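Local coordinates for putative short-chain dehydrogenase/reductase (Burkholderia xenovorans, PDB 5JY1), which binds NAD and probably works as an oxidoreductase of the short-chain dehydrogenase/reductase family, perhaps reducing 3-oxoacyl groups carried on acyl carrier protein, at residues I26-A31 with R52-E57; V30-G35 with R59-R64; W129-A134 with G144-F149; T188-A193 with V236-E241. All blocks are in the same frame, centred on the assembly; numbering follows the deposited sequence.

Contact 1 of 4, residues I26-A31 with R52-E57. With NAD (nicotinamide-adenine-dinucleotide), chain E.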
loop_
_atom_site.group_PDB
_atom_site.type_symbol
_atom_site.label_atom_id
_atom_site.label_comp_id
_atom_site.label_asym_id
_atom_site.label_seq_id
_atom_site.Cartn_x
_atom_site.Cartn_y
_atom_site.Cartn_z
ATOM N N ILE A 26 -6.897 -20.885 14.209
ATOM C CA ILE A 26 -5.897 -20.874 13.147
ATOM C C ILE A 26 -4.593 -21.505 13.625
ATOM O O ILE A 26 -3.933 -22.235 12.874
ATOM C CB ILE A 26 -5.690 -19.437 12.630
ATOM C CG1 ILE A 26 -6.910 -19.010 11.813
ATOM C CG2 ILE A 26 -4.431 -19.360 11.791
ATOM C CD1 ILE A 26 -6.874 -17.574 11.297
ATOM N N GLY A 27 -4.204 -21.245 14.877
ATOM C CA GLY A 27 -2.963 -21.810 15.379
ATOM C C GLY A 27 -2.967 -23.326 15.353
ATOM O O GLY A 27 -1.960 -23.954 15.019
ATOM N N ARG A 28 -4.104 -23.932 15.710
ATOM C CA ARG A 28 -4.245 -25.381 15.625
ATOM C C ARG A 28 -4.135 -25.861 14.184
ATOM O O ARG A 28 -3.495 -26.883 13.904
ATOM C CB ARG A 28 -5.584 -25.809 16.222
ATOM C CG ARG A 28 -5.956 -27.259 15.928
ATOM C CD ARG A 28 -7.271 -27.625 16.586
ATOM N NE ARG A 28 -7.656 -29.008 16.310
ATOM C CZ ARG A 28 -8.322 -29.394 15.226
ATOM N NH1 ARG A 28 -8.671 -28.505 14.305
ATOM N NH2 ARG A 28 -8.631 -30.673 15.056
ATOM N N GLY A 29 -4.770 -25.144 13.257
ATOM C CA GLY A 29 -4.690 -25.535 11.861
ATOM C C GLY A 29 -3.278 -25.435 11.324
ATOM O O GLY A 29 -2.821 -26.312 10.585
ATOM N N VAL A 30 -2.561 -24.373 11.701
ATOM C CA VAL A 30 -1.165 -24.229 11.295
ATOM C C VAL A 30 -0.313 -25.341 11.903
ATOM O O VAL A 30 0.516 -25.956 11.219
ATOM C CB VAL A 30 -0.639 -22.831 11.679
ATOM C CG1 VAL A 30 0.861 -22.742 11.435
ATOM C CG2 VAL A 30 -1.377 -21.749 10.889
ATOM N N ALA A 31 -0.495 -25.612 13.200
ATOM C CA ALA A 31 0.302 -26.647 13.850
ATOM C C ALA A 31 0.101 -28.005 13.186
ATOM O O ALA A 31 1.068 -28.737 12.958
ATOM C CB ALA A 31 -0.046 -26.725 15.340
ATOM N N ARG A 52 -2.840 -29.944 24.890
ATOM C CA ARG A 52 -2.517 -31.367 24.853
ATOM C C ARG A 52 -3.295 -32.087 23.760
ATOM O O ARG A 52 -2.770 -33.017 23.140
ATOM C CB ARG A 52 -2.784 -32.008 26.218
ATOM C CG ARG A 52 -1.900 -31.451 27.325
ATOM C CD ARG A 52 -1.919 -32.300 28.599
ATOM N NE ARG A 52 -1.023 -31.726 29.600
ATOM C CZ ARG A 52 0.301 -31.868 29.583
ATOM N NH1 ARG A 52 0.885 -32.577 28.623
ATOM N NH2 ARG A 52 1.044 -31.298 30.523
ATOM N N GLN A 53 -4.535 -31.665 23.499
ATOM C CA GLN A 53 -5.335 -32.313 22.463
ATOM C C GLN A 53 -4.679 -32.186 21.093
ATOM O O GLN A 53 -4.700 -33.134 20.299
ATOM C CB GLN A 53 -6.745 -31.723 22.440
ATOM N N VAL A 54 -4.076 -31.030 20.806
ATOM C CA VAL A 54 -3.444 -30.827 19.505
ATOM C C VAL A 54 -2.123 -31.582 19.418
ATOM O O VAL A 54 -1.796 -32.157 18.371
ATOM C CB VAL A 54 -3.260 -29.325 19.227
ATOM C CG1 VAL A 54 -2.527 -29.109 17.912
ATOM C CG2 VAL A 54 -4.607 -28.633 19.198
ATOM N N GLU A 55 -1.335 -31.583 20.501
ATOM C CA GLU A 55 -0.135 -32.417 20.546
ATOM C C GLU A 55 -0.465 -33.862 20.185
ATOM O O GLU A 55 0.195 -34.476 19.339
ATOM C CB GLU A 55 0.503 -32.343 21.938
ATOM C CG GLU A 55 1.591 -33.385 22.193
ATOM C CD GLU A 55 1.829 -33.645 23.681
ATOM O OE1 GLU A 55 2.736 -33.022 24.274
ATOM O OE2 GLU A 55 1.100 -34.476 24.263
ATOM N N GLN A 56 -1.509 -34.412 20.804
ATOM C CA GLN A 56 -1.877 -35.798 20.546
ATOM C C GLN A 56 -2.422 -35.987 19.135
ATOM O O GLN A 56 -2.190 -37.037 18.524
ATOM C CB GLN A 56 -2.894 -36.266 21.586
ATOM C CG GLN A 56 -2.337 -36.310 23.008
ATOM C CD GLN A 56 -1.270 -37.381 23.177
ATOM O OE1 GLN A 56 -1.510 -38.560 22.910
ATOM N NE2 GLN A 56 -0.081 -36.973 23.604
ATOM N N GLU A 57 -3.148 -34.997 18.604
ATOM C CA GLU A 57 -3.627 -35.088 17.226
ATOM C C GLU A 57 -2.464 -35.217 16.252
ATOM O O GLU A 57 -2.486 -36.058 15.345
ATOM C CB GLU A 57 -4.479 -33.864 16.874
ATOM C CG GLU A 57 -5.892 -33.908 17.435
ATOM C CD GLU A 57 -6.644 -32.596 17.259
ATOM O OE1 GLU A 57 -6.156 -31.704 16.533
ATOM O OE2 GLU A 57 -7.732 -32.455 17.861
HETATM P PA NAD E . -8.685 -18.126 18.554
HETATM O O1A NAD E . -9.404 -17.248 19.533
HETATM O O2A NAD E . -9.583 -19.158 17.889
HETATM O O5B NAD E . -7.391 -18.896 19.279
HETATM C C5B NAD E . -6.605 -18.120 20.114
HETATM C C4B NAD E . -5.572 -19.075 20.838
HETATM O O4B NAD E . -4.758 -18.349 21.526
HETATM C C3B NAD E . -6.357 -19.956 21.871
HETATM O O3B NAD E . -5.967 -21.290 21.754
HETATM C C2B NAD E . -5.951 -19.362 23.198
HETATM O O2B NAD E . -6.122 -20.362 24.317
HETATM C C1B NAD E . -4.691 -19.038 22.978
HETATM N N9A NAD E . -4.223 -18.055 23.939
HETATM C C8A NAD E . -4.932 -17.036 24.430
HETATM N N7A NAD E . -4.165 -16.377 25.274
HETATM C C5A NAD E . -2.977 -16.987 25.310
HETATM C C6A NAD E . -1.825 -16.699 26.043
HETATM N N6A NAD E . -1.426 -15.681 27.005
HETATM N N1A NAD E . -0.756 -17.461 25.906
HETATM C C2A NAD E . -0.789 -18.532 25.045
HETATM N N3A NAD E . -1.905 -18.825 24.336
HETATM C C4A NAD E . -3.008 -18.024 24.480
HETATM O O3 NAD E . -7.995 -17.147 17.418
HETATM P PN NAD E . -8.053 -17.268 15.792
HETATM O O1N NAD E . -9.415 -16.794 15.308
HETATM O O2N NAD E . -7.791 -18.692 15.268
HETATM O O5D NAD E . -6.923 -16.204 15.212
HETATM C C5D NAD E . -5.542 -16.550 15.307
HETATM C C4D NAD E . -4.661 -15.372 14.775
HETATM O O4D NAD E . -5.128 -14.936 13.606
HETATM C C3D NAD E . -4.777 -14.191 15.745
HETATM O O3D NAD E . -3.612 -13.523 15.838
HETATM C C2D NAD E . -5.856 -13.302 15.080
HETATM O O2D NAD E . -5.698 -11.926 15.624
HETATM C C1D NAD E . -5.581 -13.403 13.797
HETATM N N1N NAD E . -6.739 -13.159 12.950
HETATM C C2N NAD E . -7.698 -14.109 12.788
HETATM C C3N NAD E . -8.811 -13.873 11.978
HETATM C C7N NAD E . -9.885 -14.920 11.794
HETATM O O7N NAD E . -10.752 -14.779 10.946
HETATM N N7N NAD E . -9.899 -16.073 12.606
HETATM C C4N NAD E . -8.935 -12.665 11.340
HETATM C C5N NAD E . -7.983 -11.721 11.493
HETATM C C6N NAD E . -6.866 -11.967 12.304
#
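Arg28 reaches from helix 25-36 to Glu57 on helix 48-60 and forms a salt bridge made of several weak bonds. Its chain is extended, with CG anti to the backbone N (chi1 168°), which carries the guanidinium across to the carboxylate; the two planes stand nearly perpendicular. Glu57 OE1 lies 3.1 Å from Arg28 NH2 and takes a similarly bent bond from Arg28 NE, while the straighter approach, Arg28 NH2 to Glu57 OE2, is long at 3.4 Å. Glu57 OE1 has a stronger partner in Arg32 NH1, so one carboxylate serves two arginines whose NH groups lie close together. Beneath the charges, Val54 CG2 rests against the aliphatic part of Arg28, 3.8 Å from its CG, and Val54 CG1 faces Ala31 CB at 4.3 Å. Val54 and Ala31 also meet Ile43 of strand 40-45 on the buried side. At the start of the helix, the backbone Ile26 N donates an almost straight 2.6 Å bond to O2N of NAD, as expected where a helix N-terminus meets the pyrophosphate in a Rossmann fold. The shared carboxylate probably offsets the like charges of Arg28 and Arg32, joining the two helices electrostatically above an apolar base.

Contact 2 of 4, residues V30-G35 with R59-R64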
loop_
_atom_site.group_PDB
_atom_site.type_symbol
_atom_site.label_atom_id
_atom_site.label_comp_id
_atom_site.label_asym_id
_atom_site.label_seq_id
_atom_site.Cartn_x
_atom_site.Cartn_y
_atom_site.Cartn_z
ATOM N N VAL A 30 -2.561 -24.373 11.701
ATOM C CA VAL A 30 -1.165 -24.229 11.295
ATOM C C VAL A 30 -0.313 -25.341 11.903
ATOM O O VAL A 30 0.516 -25.956 11.219
ATOM C CB VAL A 30 -0.639 -22.831 11.679
ATOM C CG1 VAL A 30 0.861 -22.742 11.435
ATOM C CG2 VAL A 30 -1.377 -21.749 10.889
ATOM N N ALA A 31 -0.495 -25.612 13.200
ATOM C CA ALA A 31 0.302 -26.647 13.850
ATOM C C ALA A 31 0.101 -28.005 13.186
ATOM O O ALA A 31 1.068 -28.737 12.958
ATOM C CB ALA A 31 -0.046 -26.725 15.340
ATOM N N ARG A 32 -1.148 -28.364 12.882
ATOM C CA ARG A 32 -1.412 -29.641 12.223
ATOM C C ARG A 32 -0.821 -29.674 10.817
ATOM O O ARG A 32 -0.289 -30.708 10.388
ATOM C CB ARG A 32 -2.918 -29.912 12.195
ATOM C CG ARG A 32 -3.490 -30.347 13.544
ATOM C CD ARG A 32 -5.003 -30.235 13.577
ATOM N NE ARG A 32 -5.621 -31.006 12.502
ATOM C CZ ARG A 32 -6.159 -32.211 12.651
ATOM N NH1 ARG A 32 -6.180 -32.796 13.841
ATOM N NH2 ARG A 32 -6.687 -32.830 11.605
ATOM N N SER A 33 -0.907 -28.555 10.083
ATOM C CA SER A 33 -0.296 -28.492 8.757
ATOM C C SER A 33 1.211 -28.674 8.840
ATOM O O SER A 33 1.799 -29.397 8.029
ATOM C CB SER A 33 -0.622 -27.158 8.078
ATOM O OG SER A 33 -2.016 -26.959 7.997
ATOM N N PHE A 34 1.854 -28.023 9.814
ATOM C CA PHE A 34 3.292 -28.189 10.016
ATOM C C PHE A 34 3.641 -29.636 10.348
ATOM O O PHE A 34 4.651 -30.168 9.873
ATOM C CB PHE A 34 3.776 -27.280 11.151
ATOM C CG PHE A 34 3.913 -25.827 10.782
ATOM C CD1 PHE A 34 3.492 -25.342 9.553
ATOM C CD2 PHE A 34 4.488 -24.939 11.685
ATOM C CE1 PHE A 34 3.637 -23.991 9.234
ATOM C CE2 PHE A 34 4.644 -23.596 11.367
ATOM C CZ PHE A 34 4.211 -23.124 10.144
ATOM N N GLY A 35 2.841 -30.275 11.203
ATOM C CA GLY A 35 3.123 -31.655 11.557
ATOM C C GLY A 35 3.105 -32.573 10.351
ATOM O O GLY A 35 3.941 -33.472 10.232
ATOM N N ARG A 59 0.570 -36.286 16.853
ATOM C CA ARG A 59 1.219 -37.582 17.032
ATOM C C ARG A 59 0.408 -38.699 16.390
ATOM O O ARG A 59 0.967 -39.565 15.708
ATOM C CB ARG A 59 1.433 -37.866 18.519
ATOM C CG ARG A 59 2.412 -36.918 19.186
ATOM C CD ARG A 59 2.692 -37.319 20.628
ATOM N NE ARG A 59 3.691 -36.436 21.220
ATOM C CZ ARG A 59 4.014 -36.416 22.510
ATOM N NH1 ARG A 59 3.415 -37.236 23.362
ATOM N NH2 ARG A 59 4.936 -35.568 22.945
ATOM N N GLU A 60 -0.914 -38.691 16.589
ATOM C CA GLU A 60 -1.767 -39.732 16.027
ATOM C C GLU A 60 -1.741 -39.734 14.505
ATOM O O GLU A 60 -2.012 -40.772 13.891
ATOM C CB GLU A 60 -3.203 -39.563 16.528
ATOM N N MET A 61 -1.414 -38.607 13.887
ATOM C CA MET A 61 -1.278 -38.514 12.442
ATOM C C MET A 61 0.133 -38.831 11.968
ATOM O O MET A 61 0.431 -38.638 10.787
ATOM C CB MET A 61 -1.691 -37.120 11.962
ATOM C CG MET A 61 -3.187 -36.867 12.037
ATOM S SD MET A 61 -3.667 -35.296 11.297
ATOM C CE MET A 61 -3.080 -34.129 12.518
ATOM N N GLY A 62 1.002 -39.303 12.858
ATOM C CA GLY A 62 2.347 -39.688 12.488
ATOM C C GLY A 62 3.402 -38.610 12.599
ATOM O O GLY A 62 4.542 -38.847 12.188
ATOM N N GLY A 63 3.069 -37.436 13.140
ATOM C CA GLY A 63 4.024 -36.361 13.289
ATOM C C GLY A 63 4.664 -36.328 14.672
ATOM O O GLY A 63 4.454 -37.198 15.513
ATOM N N ARG A 64 5.475 -35.290 14.887
ATOM C CA ARG A 64 6.130 -35.057 16.167
ATOM C C ARG A 64 5.649 -33.736 16.750
ATOM O O ARG A 64 5.558 -32.727 16.044
ATOM C CB ARG A 64 7.653 -35.040 16.031
ATOM C CG ARG A 64 8.288 -36.413 15.872
ATOM C CD ARG A 64 9.752 -36.264 15.524
ATOM N NE ARG A 64 9.903 -35.466 14.310
ATOM C CZ ARG A 64 10.914 -34.635 14.080
ATOM N NH1 ARG A 64 10.960 -33.950 12.944
ATOM N NH2 ARG A 64 11.870 -34.480 14.987
HETATM O O HOH W 1 5.888 -33.919 12.209
#
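A Schellman motif ends helix 48-60 where it meets the C-terminal part of helix 25-36 in the Rossmann fold. Gly62, with positive phi, is its C-prime residue: Gly62 N bonds to Arg59 O, and Gly63 N to Ile58 O. Within this turn, Met61, the first residue to leave helical backbone angles, sends its methyl over one face of the Arg32 guanidinium, with CE about 3.6 Å above the centre of the plane. Met61 CE is 3.6 Å from both Arg32 NH1 and Arg32 CZ, and Met61 SD lies 3.9 Å from Arg32 NH2. Both chains bend at chi3 and cross at about a right angle; the bend in Arg32 (56°) turns its flat group to receive the methyl. Polar partners fix the guanidinium in this position, Glu228 OE1 at NE and Glu57 OE1 at NH1. Toward the ends of the two segments, the backbones approach through glycines, with Gly35 O 4.2 Å from Gly63 CA. No direct hydrogen bond joins the segments, but a water donates to Gly35 O (2.8 Å) and accepts from Arg64 N (3.0 Å). Behind Gly35, Phe34 packs onto strands 16-20, 40-45 and 94-97 and onto helix 227-239, while Arg64 leads into strand 64-69, the outermost on that side of the sheet within the chain, and pairs by backbone bonds with Val41.

Contact 3 of 4, residues W129-A134 with G144-F149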
loop_
_atom_site.group_PDB
_atom_site.type_symbol
_atom_site.label_atom_id
_atom_site.label_comp_id
_atom_site.label_asym_id
_atom_site.label_seq_id
_atom_site.Cartn_x
_atom_site.Cartn_y
_atom_site.Cartn_z
ATOM N N TRP A 129 8.701 -10.392 22.296
ATOM C CA TRP A 129 9.470 -11.278 23.166
ATOM C C TRP A 129 9.810 -12.583 22.460
ATOM O O TRP A 129 10.932 -13.091 22.574
ATOM C CB TRP A 129 8.684 -11.571 24.442
ATOM C CG TRP A 129 8.615 -10.438 25.408
ATOM C CD1 TRP A 129 9.594 -9.526 25.677
ATOM C CD2 TRP A 129 7.499 -10.091 26.236
ATOM N NE1 TRP A 129 9.155 -8.632 26.636
ATOM C CE2 TRP A 129 7.872 -8.957 26.990
ATOM C CE3 TRP A 129 6.217 -10.625 26.406
ATOM C CZ2 TRP A 129 7.014 -8.354 27.905
ATOM C CZ3 TRP A 129 5.363 -10.023 27.322
ATOM C CH2 TRP A 129 5.767 -8.899 28.058
ATOM N N ALA A 130 8.847 -13.150 21.735
ATOM C CA ALA A 130 9.101 -14.435 21.097
ATOM C C ALA A 130 10.096 -14.293 19.954
ATOM O O ALA A 130 10.971 -15.150 19.785
ATOM C CB ALA A 130 7.790 -15.045 20.608
ATOM N N MET A 131 9.984 -13.220 19.160
ATOM C CA MET A 131 10.951 -12.994 18.082
ATOM C C MET A 131 12.369 -12.877 18.618
ATOM O O MET A 131 13.299 -13.487 18.079
ATOM C CB MET A 131 10.585 -11.734 17.299
ATOM C CG MET A 131 9.351 -11.921 16.459
ATOM S SD MET A 131 8.820 -10.407 15.630
ATOM C CE MET A 131 10.263 -10.004 14.687
ATOM N N ARG A 132 12.565 -12.063 19.658
ATOM C CA ARG A 132 13.917 -11.888 20.175
ATOM C C ARG A 132 14.450 -13.150 20.858
ATOM O O ARG A 132 15.660 -13.394 20.826
ATOM C CB ARG A 132 13.956 -10.674 21.106
ATOM C CG ARG A 132 13.846 -9.356 20.312
ATOM C CD ARG A 132 13.059 -8.250 21.042
ATOM N NE ARG A 132 13.550 -7.975 22.396
ATOM C CZ ARG A 132 14.542 -7.136 22.685
ATOM N NH1 ARG A 132 15.193 -6.501 21.719
ATOM N NH2 ARG A 132 14.887 -6.925 23.951
ATOM N N ALA A 133 13.577 -13.984 21.439
ATOM C CA ALA A 133 14.052 -15.236 22.031
ATOM C C ALA A 133 14.397 -16.266 20.959
ATOM O O ALA A 133 15.448 -16.917 21.038
ATOM C CB ALA A 133 13.011 -15.801 22.996
ATOM N N ALA A 134 13.526 -16.423 19.952
ATOM C CA ALA A 134 13.791 -17.373 18.873
ATOM C C ALA A 134 14.978 -16.939 18.021
ATOM O O ALA A 134 15.670 -17.783 17.438
ATOM C CB ALA A 134 12.539 -17.532 18.004
ATOM N N GLY A 144 16.206 -19.068 9.673
ATOM C CA GLY A 144 15.026 -18.806 10.471
ATOM C C GLY A 144 13.856 -18.377 9.619
ATOM O O GLY A 144 14.025 -17.767 8.559
ATOM N N ARG A 145 12.653 -18.705 10.093
ATOM C CA ARG A 145 11.400 -18.267 9.486
ATOM C C ARG A 145 10.491 -17.788 10.601
ATOM O O ARG A 145 10.163 -18.560 11.510
ATOM C CB ARG A 145 10.718 -19.399 8.703
ATOM C CG ARG A 145 11.555 -19.962 7.576
ATOM C CD ARG A 145 11.525 -19.024 6.371
ATOM N NE ARG A 145 12.180 -19.583 5.195
ATOM C CZ ARG A 145 13.482 -19.507 4.931
ATOM N NH1 ARG A 145 14.316 -18.893 5.767
ATOM N NH2 ARG A 145 13.951 -20.057 3.812
ATOM N N ILE A 146 10.092 -16.517 10.549
ATOM C CA ILE A 146 9.152 -15.963 11.514
ATOM C C ILE A 146 7.891 -15.565 10.761
ATOM O O ILE A 146 7.967 -14.847 9.757
ATOM C CB ILE A 146 9.757 -14.765 12.271
ATOM C CG1 ILE A 146 10.987 -15.241 13.062
ATOM C CG2 ILE A 146 8.718 -14.122 13.202
ATOM C CD1 ILE A 146 11.774 -14.122 13.756
ATOM N N VAL A 147 6.744 -16.049 11.234
ATOM C CA VAL A 147 5.441 -15.775 10.620
ATOM C C VAL A 147 4.599 -15.060 11.663
ATOM O O VAL A 147 4.207 -15.668 12.670
ATOM C CB VAL A 147 4.734 -17.062 10.161
ATOM C CG1 VAL A 147 3.456 -16.731 9.376
ATOM C CG2 VAL A 147 5.665 -17.965 9.340
ATOM N N ASN A 148 4.306 -13.782 11.430
ATOM C CA ASN A 148 3.438 -13.024 12.319
ATOM C C ASN A 148 2.045 -12.924 11.711
ATOM O O ASN A 148 1.858 -13.106 10.510
ATOM C CB ASN A 148 4.010 -11.627 12.577
ATOM C CG ASN A 148 5.307 -11.679 13.346
ATOM O OD1 ASN A 148 5.513 -12.588 14.152
ATOM N ND2 ASN A 148 6.194 -10.714 13.105
ATOM N N PHE A 149 1.052 -12.671 12.557
ATOM C CA PHE A 149 -0.331 -12.552 12.114
ATOM C C PHE A 149 -0.856 -11.163 12.438
ATOM O O PHE A 149 -0.793 -10.722 13.587
ATOM C CB PHE A 149 -1.218 -13.620 12.758
ATOM C CG PHE A 149 -1.124 -14.960 12.087
ATOM C CD1 PHE A 149 -1.924 -15.259 11.003
ATOM C CD2 PHE A 149 -0.218 -15.907 12.521
ATOM C CE1 PHE A 149 -1.840 -16.489 10.367
ATOM C CE2 PHE A 149 -0.132 -17.142 11.895
ATOM C CZ PHE A 149 -0.945 -17.434 10.818
#
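Met131 of helix 113-141 lies across strand 144-149, touching Ile146 with its CG and Asn148 with its sulfur. The apolar part is close: Met131 CG sits 4.0 Å from Ile146 CG2, the side chains crossing at about a right angle. With chi1 at -62°, Ile146 CG1 lies beside the backbone N, and the other branch, CG2, stands anti to that N and faces the methionine. Further along the strand, Asn148 ND2 donates a weak hydrogen bond to Met131 SD, 3.7 Å long and fairly straight at 158°. The amide has better partners beyond the pair, since Asn148 OD1 accepts from Asn97 ND2 and Asn148 ND2 is also bonded to Thr175 OG1. The thioether is therefore a secondary acceptor beside an amide already placed by its neighbours. Met131, Ile146 and Asn148 are all buried, with Leu174 and Ala178 of helix 162-182 also packing on Met131. The outer side of the helix differs: Trp129 and Arg132 are partly exposed and face another subunit, Trp129 NE1 bonding to Asp113 OD2 and Arg132 NH1 to Lys111 O of that chain. Ala134 CB comes no nearer to the strand than 5.5 Å, from Ile146 CD1, so the segments meet loosely here, and Ala134 packs on Leu92 instead. Helix 113-141 leads into the parallel strand 144-149 beside strand 94-97, a beta-alpha-beta crossover of the Rossmann fold, and Phe149 at the strand end touches NAD.

Contact 4 of 4, residues T188-A193 with V236-E241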
loop_
_atom_site.group_PDB
_atom_site.type_symbol
_atom_site.label_atom_id
_atom_site.label_comp_id
_atom_site.label_asym_id
_atom_site.label_seq_id
_atom_site.Cartn_x
_atom_site.Cartn_y
_atom_site.Cartn_z
ATOM N N THR A 188 14.040 -14.855 7.687
ATOM C CA THR A 188 12.999 -14.055 7.054
ATOM C C THR A 188 11.841 -13.829 8.018
ATOM O O THR A 188 11.616 -14.607 8.950
ATOM C CB THR A 188 12.475 -14.712 5.784
ATOM O OG1 THR A 188 11.820 -15.936 6.125
ATOM C CG2 THR A 188 13.619 -14.990 4.802
ATOM N N VAL A 189 11.114 -12.734 7.801
ATOM C CA VAL A 189 10.043 -12.313 8.698
ATOM C C VAL A 189 8.928 -11.751 7.827
ATOM O O VAL A 189 9.143 -10.780 7.093
ATOM C CB VAL A 189 10.505 -11.251 9.717
ATOM C CG1 VAL A 189 9.465 -11.055 10.812
ATOM C CG2 VAL A 189 11.870 -11.597 10.342
ATOM N N ASN A 190 7.751 -12.365 7.898
ATOM C CA ASN A 190 6.609 -11.987 7.073
ATOM C C ASN A 190 5.350 -12.019 7.932
ATOM O O ASN A 190 5.325 -12.626 9.002
ATOM C CB ASN A 190 6.475 -12.932 5.867
ATOM C CG ASN A 190 7.652 -12.823 4.909
ATOM O OD1 ASN A 190 7.735 -11.877 4.117
ATOM N ND2 ASN A 190 8.563 -13.795 4.962
ATOM N N ALA A 191 4.287 -11.370 7.454
ATOM C CA ALA A 191 3.051 -11.302 8.218
ATOM C C ALA A 191 1.876 -11.727 7.347
ATOM O O ALA A 191 1.778 -11.328 6.185
ATOM C CB ALA A 191 2.809 -9.886 8.779
ATOM N N ILE A 192 0.991 -12.540 7.919
ATOM C CA ILE A 192 -0.219 -13.002 7.242
ATOM C C ILE A 192 -1.422 -12.315 7.869
ATOM O O ILE A 192 -1.516 -12.210 9.097
ATOM C CB ILE A 192 -0.366 -14.535 7.347
ATOM C CG1 ILE A 192 0.717 -15.235 6.518
ATOM C CG2 ILE A 192 -1.777 -14.977 6.943
ATOM C CD1 ILE A 192 0.715 -16.752 6.693
ATOM N N ALA A 193 -2.342 -11.854 7.019
ATOM C CA ALA A 193 -3.650 -11.352 7.436
ATOM C C ALA A 193 -4.691 -12.395 7.041
ATOM O O ALA A 193 -5.178 -12.404 5.898
ATOM C CB ALA A 193 -3.955 -9.999 6.787
ATOM N N VAL A 236 2.842 -22.681 5.828
ATOM C CA VAL A 236 3.900 -23.589 5.387
ATOM C C VAL A 236 4.804 -22.904 4.365
ATOM O O VAL A 236 6.034 -23.016 4.429
ATOM C CB VAL A 236 3.291 -24.890 4.830
ATOM C CG1 VAL A 236 4.373 -25.737 4.151
ATOM C CG2 VAL A 236 2.645 -25.698 5.956
ATOM N N PHE A 237 4.213 -22.185 3.406
ATOM C CA PHE A 237 5.016 -21.435 2.441
ATOM C C PHE A 237 6.022 -20.534 3.148
ATOM O O PHE A 237 7.229 -20.595 2.878
ATOM C CB PHE A 237 4.107 -20.606 1.529
ATOM C CG PHE A 237 4.858 -19.673 0.595
ATOM C CD1 PHE A 237 5.607 -20.177 -0.466
ATOM C CD2 PHE A 237 4.784 -18.297 0.770
ATOM C CE1 PHE A 237 6.294 -19.323 -1.322
ATOM C CE2 PHE A 237 5.460 -17.428 -0.092
ATOM C CZ PHE A 237 6.208 -17.945 -1.140
ATOM N N PHE A 238 5.545 -19.713 4.085
ATOM C CA PHE A 238 6.407 -18.759 4.768
ATOM C C PHE A 238 7.310 -19.403 5.807
ATOM O O PHE A 238 8.127 -18.694 6.408
ATOM C CB PHE A 238 5.564 -17.664 5.434
ATOM C CG PHE A 238 5.063 -16.627 4.469
ATOM C CD1 PHE A 238 5.957 -15.802 3.804
ATOM C CD2 PHE A 238 3.709 -16.471 4.228
ATOM C CE1 PHE A 238 5.512 -14.843 2.910
ATOM C CE2 PHE A 238 3.256 -15.519 3.336
ATOM C CZ PHE A 238 4.160 -14.705 2.674
ATOM N N ALA A 239 7.177 -20.710 6.045
ATOM C CA ALA A 239 8.030 -21.415 6.993
ATOM C C ALA A 239 9.053 -22.319 6.316
ATOM O O ALA A 239 9.804 -23.015 7.015
ATOM C CB ALA A 239 7.169 -22.252 7.951
ATOM N N SER A 240 9.111 -22.321 4.989
ATOM C CA SER A 240 9.852 -23.310 4.218
ATOM C C SER A 240 10.872 -22.635 3.301
ATOM O O SER A 240 10.992 -21.405 3.254
ATOM C CB SER A 240 8.895 -24.165 3.388
ATOM O OG SER A 240 8.341 -23.398 2.318
ATOM N N GLU A 241 11.611 -23.467 2.554
ATOM C CA GLU A 241 12.533 -22.930 1.561
ATOM C C GLU A 241 11.806 -22.298 0.385
ATOM O O GLU A 241 12.433 -21.561 -0.386
ATOM C CB GLU A 241 13.487 -24.013 1.047
ATOM C CG GLU A 241 14.494 -24.513 2.053
ATOM C CD GLU A 241 15.653 -23.542 2.344
ATOM O OE1 GLU A 241 15.747 -22.462 1.726
ATOM O OE2 GLU A 241 16.500 -23.893 3.188
HETATM O O HOH W 2 8.041 -15.875 7.056
#
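This is a buried helix-on-sheet contact, in which the C-terminal end of helix 227-239 lays Phe238 against strand 187-194, next to the last strand of the parallel sheet. Both strand side chains approach obliquely from the same side of the ring plane. Asn190 meets CD1 and CE1, with ND2 3.5 Å from Phe238 CD1 and CB 3.6 Å from the same atom; amide and ring planes are inclined by 34°. Ile192 takes the CD2 flank, its CD1 3.9 Å from Phe238 CD2. Phe238 CG is anti to the carbonyl carbon (chi1 -78°), which directs the ring at the strand, and Phe237 CD2 lies over the opposite face, 3.8 Å above its centre. Val147 and Leu251 of the adjoining strands also pack on the Phe238 side chain, Val147 at its CB. The polar end of Asn190 is well supplied: OD1 accepts from Glu249 N and ND2 donates to Val246 O. A water accepts from Asn190 ND2 (3.0 Å) and donates to Phe238 O (2.9 Å). Phe237 stacks on Phe237 of a third subunit, placing the helix end at an interface. Asn190 thus combines two kinds of chemistry, its flank packing on an aromatic ring while its amide ties the strand to the 246-249 loop and, through water, to the helix end.

Along the chain, contacts 1 and 2 come first, starting from overlapping parts of helix 25-36, with Val30 and Ala31 in common, and using helix 48-60 as partner; contacts 3 and 4 follow in turn. The centres of contacts 1 and 2 are 7 Å apart, joined by the salt bridge of Glu57 OE1 with Arg32 NH1 at 2.9 Å. Contacts 3 and 4, 11 Å apart, meet on neighbouring strands 144-149 and 187-194, probably hydrogen-bonded through the backbone N and O of Asn148, paired with Asn190 O and Ile192 N. Phe34 packs on Val236 and Ala239, tying contact 2 to contact 4. Contacts 1 and 3 touch and reach the NAD site through Ile26 and Phe149; all four pack helices together or against the Rossmann sheet.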